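Side-chain contacts in ESAT-6/WXG100 secretion system protein (Streptococcus gallolyticus, PDB 7JQE), which forms part of the type VIIb secretion system as its subunit EsaA, captured here as an extracellular fragment, and probably takes part in exporting bacterial toxins: residues L141-Y146 with N481-L486; D162-V167 with N467-G472. All coordinates share one frame; numbering follows the deposited sequence.

Contact 1: residues L141-Y146 with N481-L486; sequences LDINSY and NEIIEL. With EDO (1,2-ethanediol), chain O; EDO (1,2-ethanediol), chain P; EDO (1,2-ethanediol), chain L.
Ile143 and Ile484 bring the two backbones together, their CA atoms 6.5 Å apart, where a turn closed by the backbone bond from Tyr146 N to Ile143 O meets the regular helix 462-491. No hydrogen bond crosses between 141-146 and 481-486; the contact is hydrocarbon against hydrocarbon. The two isoleucine side chains run antiparallel past one another, with Ile143 CB 3.7 Å from Ile484 CG1. It is therefore the stem of Ile143 rather than its end that makes the closest approach. Its CG1 branch stands between the backbone N and the carbonyl carbon (chi1 68°), while CG2 lies beside the backbone N and comes within 4.3 Å of CG2 of Ile483.

Ile484 reaches further along the turn: its CG1 lies beside its own backbone N (chi1 -71°) and the extended branch carries CD1 to 3.8 Å from Tyr146 CB. Beyond that CB the tyrosine ring leads away from the helix. Its hydroxyl is hydrogen-bonded to Asp162 OD2, so both ends of this side chain are engaged, and CB of the preceding Ser145 lies over the ring centre, 4.1 Å above the plane.

Asn144 and Ser145, which do not touch the helix, bind small solvent molecules instead. Asn144 OD1 accepts hydrogen bonds from two ethanediol molecules, the shorter from chain O at 2.8 Å between its O1 and Asn144 OD1, and Ser145 OG donates to a third; all three probably come from the crystallisation liquor. Ile483 also packs on Leu120, Val123 and Arg127 of helix 102-135, and Tyr146 on Ile159 of helix 152-164. The arrangement is that of an interhelical connection folded down on a helical bundle, with the turn between helices 102-135 and 152-164 laid against helix 462-491.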
loop_
_atom_site.group_PDB
_atom_site.type_symbol
_atom_site.label_atom_id
_atom_site.label_comp_id
_atom_site.label_asym_id
_atom_site.label_seq_id
_atom_site.Cartn_x
_atom_site.Cartn_y
_atom_site.Cartn_z
ATOM N N LEU A 141 41.897 -22.558 29.433
ATOM C CA LEU A 141 42.499 -21.749 30.482
ATOM C C LEU A 141 43.491 -22.588 31.276
ATOM O O LEU A 141 43.182 -23.713 31.679
ATOM C CB LEU A 141 41.414 -21.188 31.398
ATOM C CG LEU A 141 41.837 -20.088 32.372
ATOM C CD1 LEU A 141 42.232 -18.834 31.610
ATOM C CD2 LEU A 141 40.717 -19.795 33.358
ATOM N N ASP A 142 44.687 -22.041 31.490
ATOM C CA ASP A 142 45.761 -22.763 32.166
ATOM C C ASP A 142 45.575 -22.676 33.678
ATOM O O ASP A 142 45.613 -21.584 34.256
ATOM C CB ASP A 142 47.117 -22.201 31.742
ATOM C CG ASP A 142 48.257 -22.738 32.575
ATOM O OD1 ASP A 142 48.672 -23.895 32.348
ATOM O OD2 ASP A 142 48.740 -21.998 33.459
ATOM N N ILE A 143 45.386 -23.830 34.322
ATOM C CA ILE A 143 45.090 -23.857 35.752
ATOM C C ILE A 143 46.275 -23.422 36.603
ATOM O O ILE A 143 46.083 -22.983 37.742
ATOM C CB ILE A 143 44.636 -25.263 36.191
ATOM C CG1 ILE A 143 45.802 -26.248 36.098
ATOM C CG2 ILE A 143 43.460 -25.734 35.350
ATOM C CD1 ILE A 143 45.545 -27.576 36.786
ATOM N N ASN A 144 47.499 -23.532 36.078
ATOM C CA ASN A 144 48.693 -23.320 36.895
ATOM C C ASN A 144 48.660 -21.999 37.654
ATOM O O ASN A 144 49.157 -21.919 38.781
ATOM C CB ASN A 144 49.941 -23.389 36.013
ATOM C CG ASN A 144 51.143 -22.721 36.650
ATOM O OD1 ASN A 144 51.916 -23.357 37.365
ATOM N ND2 ASN A 144 51.308 -21.430 36.388
ATOM N N SER A 145 48.081 -20.954 37.059
ATOM C CA SER A 145 48.139 -19.630 37.673
ATOM C C SER A 145 47.391 -19.580 39.000
ATOM O O SER A 145 47.739 -18.780 39.876
ATOM C CB SER A 145 47.574 -18.583 36.711
ATOM O OG SER A 145 47.560 -17.299 37.310
ATOM N N TYR A 146 46.365 -20.411 39.167
ATOM C CA TYR A 146 45.524 -20.389 40.356
ATOM C C TYR A 146 45.810 -21.546 41.301
ATOM O O TYR A 146 45.202 -21.618 42.374
ATOM C CB TYR A 146 44.044 -20.411 39.956
ATOM C CG TYR A 146 43.754 -19.700 38.649
ATOM C CD1 TYR A 146 43.818 -20.380 37.439
ATOM C CD2 TYR A 146 43.417 -18.354 38.626
ATOM C CE1 TYR A 146 43.561 -19.742 36.249
ATOM C CE2 TYR A 146 43.158 -17.705 37.436
ATOM C CZ TYR A 146 43.230 -18.404 36.251
ATOM O OH TYR A 146 42.973 -17.763 35.064
ATOM N N ASN A 481 37.783 -24.859 38.381
ATOM C CA ASN A 481 38.029 -25.048 39.803
ATOM C C ASN A 481 38.020 -26.525 40.175
ATOM O O ASN A 481 38.784 -26.959 41.045
ATOM C CB ASN A 481 36.988 -24.283 40.618
ATOM C CG ASN A 481 37.234 -24.381 42.107
ATOM O OD1 ASN A 481 38.083 -23.678 42.654
ATOM N ND2 ASN A 481 36.497 -25.260 42.773
ATOM N N GLU A 482 37.159 -27.314 39.527
ATOM C CA GLU A 482 37.104 -28.741 39.822
ATOM C C GLU A 482 38.360 -29.454 39.335
ATOM O O GLU A 482 38.879 -30.349 40.016
ATOM C CB GLU A 482 35.846 -29.353 39.201
ATOM C CG GLU A 482 34.553 -28.901 39.877
ATOM C CD GLU A 482 33.386 -28.783 38.911
ATOM O OE1 GLU A 482 33.554 -29.127 37.725
ATOM O OE2 GLU A 482 32.300 -28.340 39.339
ATOM N N ILE A 483 38.873 -29.061 38.166
ATOM C CA ILE A 483 40.128 -29.631 37.682
ATOM C C ILE A 483 41.255 -29.358 38.671
ATOM O O ILE A 483 42.085 -30.231 38.950
ATOM C CB ILE A 483 40.460 -29.082 36.284
ATOM C CG1 ILE A 483 39.333 -29.412 35.301
ATOM C CG2 ILE A 483 41.787 -29.635 35.796
ATOM C CD1 ILE A 483 39.561 -28.879 33.910
ATOM N N ILE A 484 41.305 -28.140 39.211
ATOM C CA ILE A 484 42.349 -27.790 40.169
ATOM C C ILE A 484 42.263 -28.690 41.393
ATOM O O ILE A 484 43.276 -29.210 41.878
ATOM C CB ILE A 484 42.247 -26.303 40.549
ATOM C CG1 ILE A 484 42.687 -25.423 39.377
ATOM C CG2 ILE A 484 43.064 -26.007 41.794
ATOM C CD1 ILE A 484 42.553 -23.933 39.638
ATOM N N GLU A 485 41.049 -28.897 41.908
ATOM C CA GLU A 485 40.895 -29.739 43.088
ATOM C C GLU A 485 41.229 -31.195 42.782
ATOM O O GLU A 485 41.841 -31.883 43.609
ATOM C CB GLU A 485 39.481 -29.607 43.649
ATOM C CG GLU A 485 39.279 -28.356 44.486
ATOM C CD GLU A 485 37.841 -28.172 44.932
ATOM O OE1 GLU A 485 36.977 -28.970 44.511
ATOM O OE2 GLU A 485 37.575 -27.226 45.703
ATOM N N LEU A 486 40.846 -31.683 41.600
ATOM C CA LEU A 486 41.172 -33.061 41.244
ATOM C C LEU A 486 42.679 -33.254 41.120
ATOM O O LEU A 486 43.225 -34.252 41.602
ATOM C CB LEU A 486 40.466 -33.458 39.948
ATOM C CG LEU A 486 40.663 -34.905 39.484
ATOM C CD1 LEU A 486 40.346 -35.887 40.599
ATOM C CD2 LEU A 486 39.803 -35.193 38.264
HETATM C C1 EDO O . 54.322 -22.902 40.013
HETATM O O1 EDO O . 52.914 -22.660 39.904
HETATM C C2 EDO O . 55.037 -21.610 40.401
HETATM O O2 EDO O . 56.455 -21.791 40.310
HETATM C C1 EDO P . 54.113 -26.358 35.078
HETATM O O1 EDO P . 53.673 -25.057 34.667
HETATM C C2 EDO P . 54.510 -26.335 36.551
HETATM O O2 EDO P . 53.366 -26.084 37.376
HETATM C C1 EDO L . 46.162 -13.344 37.011
HETATM O O1 EDO L . 46.145 -14.723 36.624
HETATM C C2 EDO L . 46.261 -13.242 38.529
HETATM O O2 EDO L . 46.313 -11.863 38.914
#

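Contact 2: residues D162-V167 with N467-G472. With EDO (1,2-ethanediol), chain L; EDO (1,2-ethanediol), chain S.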
loop_
_atom_site.group_PDB
_atom_site.type_symbol
_atom_site.label_atom_id
_atom_site.label_comp_id
_atom_site.label_asym_id
_atom_site.label_seq_id
_atom_site.Cartn_x
_atom_site.Cartn_y
_atom_site.Cartn_z
ATOM N N ASP A 162 39.771 -13.436 35.128
ATOM C CA ASP A 162 40.623 -13.711 33.973
ATOM C C ASP A 162 39.795 -14.034 32.733
ATOM O O ASP A 162 40.170 -13.658 31.617
ATOM C CB ASP A 162 41.588 -14.854 34.285
ATOM C CG ASP A 162 42.832 -14.386 35.016
ATOM O OD1 ASP A 162 43.222 -13.211 34.845
ATOM O OD2 ASP A 162 43.427 -15.196 35.759
ATOM N N LEU A 163 38.672 -14.735 32.903
ATOM C CA LEU A 163 37.855 -15.100 31.750
ATOM C C LEU A 163 37.156 -13.883 31.155
ATOM O O LEU A 163 37.050 -13.762 29.929
ATOM C CB LEU A 163 36.837 -16.169 32.146
ATOM C CG LEU A 163 37.422 -17.564 32.372
ATOM C CD1 LEU A 163 36.427 -18.484 33.065
ATOM C CD2 LEU A 163 37.869 -18.161 31.048
ATOM N N LEU A 164 36.676 -12.970 32.001
ATOM C CA LEU A 164 35.967 -11.800 31.491
ATOM C C LEU A 164 36.892 -10.865 30.721
ATOM O O LEU A 164 36.448 -10.196 29.780
ATOM C CB LEU A 164 35.287 -11.053 32.639
ATOM C CG LEU A 164 34.114 -11.788 33.291
ATOM C CD1 LEU A 164 33.549 -10.990 34.451
ATOM C CD2 LEU A 164 33.034 -12.068 32.259
ATOM N N ASN A 165 38.168 -10.798 31.099
ATOM C CA ASN A 165 39.140 -10.000 30.360
ATOM C C ASN A 165 39.702 -10.734 29.152
ATOM O O ASN A 165 40.592 -10.199 28.481
ATOM C CB ASN A 165 40.289 -9.575 31.275
ATOM C CG ASN A 165 39.874 -8.522 32.280
ATOM O OD1 ASN A 165 40.078 -8.681 33.485
ATOM N ND2 ASN A 165 39.289 -7.436 31.789
ATOM N N GLN A 166 39.209 -11.935 28.861
ATOM C CA GLN A 166 39.718 -12.746 27.769
ATOM C C GLN A 166 38.674 -13.077 26.713
ATOM O O GLN A 166 39.048 -13.383 25.576
ATOM C CB GLN A 166 40.312 -14.057 28.315
ATOM C CG GLN A 166 41.102 -14.869 27.309
ATOM C CD GLN A 166 41.823 -16.048 27.949
ATOM O OE1 GLN A 166 41.933 -16.141 29.173
ATOM N NE2 GLN A 166 42.318 -16.956 27.116
ATOM N N VAL A 167 37.388 -13.019 27.048
ATOM C CA VAL A 167 36.306 -13.336 26.125
ATOM C C VAL A 167 35.617 -12.034 25.741
ATOM O O VAL A 167 35.143 -11.293 26.610
ATOM C CB VAL A 167 35.306 -14.325 26.744
ATOM C CG1 VAL A 167 34.121 -14.523 25.823
ATOM C CG2 VAL A 167 35.985 -15.651 27.025
ATOM N N ASN A 467 23.894 -12.297 29.378
ATOM C CA ASN A 467 23.468 -13.418 30.211
ATOM C C ASN A 467 24.027 -14.739 29.698
ATOM O O ASN A 467 24.345 -15.633 30.492
ATOM C CB ASN A 467 21.942 -13.463 30.284
ATOM C CG ASN A 467 21.370 -12.359 31.151
ATOM O OD1 ASN A 467 22.065 -11.795 31.999
ATOM N ND2 ASN A 467 20.096 -12.049 30.951
ATOM N N PHE A 468 24.154 -14.883 28.376
ATOM C CA PHE A 468 24.786 -16.076 27.821
ATOM C C PHE A 468 26.256 -16.139 28.214
ATOM O O PHE A 468 26.760 -17.197 28.610
ATOM C CB PHE A 468 24.632 -16.085 26.300
ATOM C CG PHE A 468 24.888 -17.422 25.660
ATOM C CD1 PHE A 468 24.031 -18.488 25.878
ATOM C CD2 PHE A 468 25.963 -17.600 24.804
ATOM C CE1 PHE A 468 24.255 -19.714 25.273
ATOM C CE2 PHE A 468 26.190 -18.821 24.198
ATOM C CZ PHE A 468 25.333 -19.880 24.435
ATOM N N LYS A 469 26.955 -15.008 28.111
ATOM C CA LYS A 469 28.337 -14.939 28.566
ATOM C C LYS A 469 28.441 -15.307 30.041
ATOM O O LYS A 469 29.367 -16.018 30.449
ATOM C CB LYS A 469 28.888 -13.534 28.312
ATOM C CG LYS A 469 30.371 -13.358 28.582
ATOM C CD LYS A 469 30.771 -11.889 28.544
ATOM C CE LYS A 469 32.279 -11.723 28.657
ATOM N NZ LYS A 469 32.690 -10.293 28.647
ATOM N N GLU A 470 27.486 -14.846 30.854
ATOM C CA GLU A 470 27.534 -15.118 32.288
ATOM C C GLU A 470 27.314 -16.596 32.584
ATOM O O GLU A 470 27.918 -17.143 33.513
ATOM C CB GLU A 470 26.499 -14.258 33.016
ATOM C CG GLU A 470 27.088 -13.051 33.728
ATOM C CD GLU A 470 26.027 -12.073 34.207
ATOM O OE1 GLU A 470 25.470 -11.344 33.364
ATOM O OE2 GLU A 470 25.748 -12.036 35.423
ATOM N N SER A 471 26.452 -17.261 31.815
ATOM C CA SER A 471 26.234 -18.688 32.023
ATOM C C SER A 471 27.489 -19.482 31.688
ATOM O O SER A 471 27.900 -20.369 32.447
ATOM C CB SER A 471 25.051 -19.169 31.182
ATOM O OG SER A 471 23.831 -18.650 31.682
ATOM N N GLY A 472 28.117 -19.171 30.552
ATOM C CA GLY A 472 29.330 -19.878 30.176
ATOM C C GLY A 472 30.461 -19.675 31.168
ATOM O O GLY A 472 31.178 -20.618 31.511
HETATM C C1 EDO L . 46.162 -13.344 37.011
HETATM O O1 EDO L . 46.145 -14.723 36.624
HETATM C C2 EDO L . 46.261 -13.242 38.529
HETATM O O2 EDO L . 46.313 -11.863 38.914
HETATM C C1 EDO S . 20.732 -17.029 31.129
HETATM O O1 EDO S . 21.239 -17.968 30.172
HETATM C C2 EDO S . 19.246 -17.278 31.371
HETATM O O2 EDO S . 19.052 -18.602 31.885
#
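Lys469 meets Leu164 and Val167 across a partly buried junction of a helical bundle, where helix 152-164 gives way to the short connection before helix 169-179 and faces helix 462-491. The backbones stay well separated, with 8.5 Å between the CA atoms of Val167 and Lys469, so one long side chain has to span the gap.

Along 467-472, Asn467 comes first and touches an ethanediol rather than 162-167. Phe468 turns to other partners, packing on Val172 and Leu176 of helix 169-179 and on Gln179 of the second subunit. Lys469 then makes the crossing. With CG anti to the backbone N (chi1 -173°) and every later torsion near 180°, the chain is fully extended. Its CE lies 3.7 Å from CD2 of Leu164, and the two side chains pass each other at a slant. From Val167 the nearest side-chain atom is CG1, 4.4 Å from the same CE. The ammonium group goes to backbone: NZ forms a weak hydrogen bond to Val167 O at 3.3 Å, and a long, weak ion pair with Asp169 OD1 may add some electrostatic attraction. The last methylene thus touches leucine and, more loosely, valine, while the polar head meets a carbonyl.

On the accepting side, Leu163 O receives both Gln166 N and Val167 N, each at 3.0 Å, where the chain turns out of the helix. Past Glu470, Ser471 lies on a different side of helix 462-491. It packs on Tyr134 of helix 102-135 in its own chain and on Gln133 of the second subunit, and its OG lies 3.1 Å from O1 of the chain S ethanediol in a hydrogen bond.

Contacts 1 and 2 share helix 462-491 and have centres about 17 Å apart. Along the chain the order is 141-146, 162-167, 467-472, 481-486, so contact 1 encloses contact 2. The roughly 300 residues between 167 and 467 contain both antiparallel sheets and further helices; the chain thus leaves this helical end of an elongated molecule and returns to it. The contacts also touch directly: besides the tyrosine-aspartate bond, Leu141 packs on Leu163 and Gln166. The chain L ethanediol bonds to both Ser145 and Asp162. Residues of 467-472 and 481-486 pack on the second subunit, consistent with this helical end taking part in the interface of the two-chain assembly.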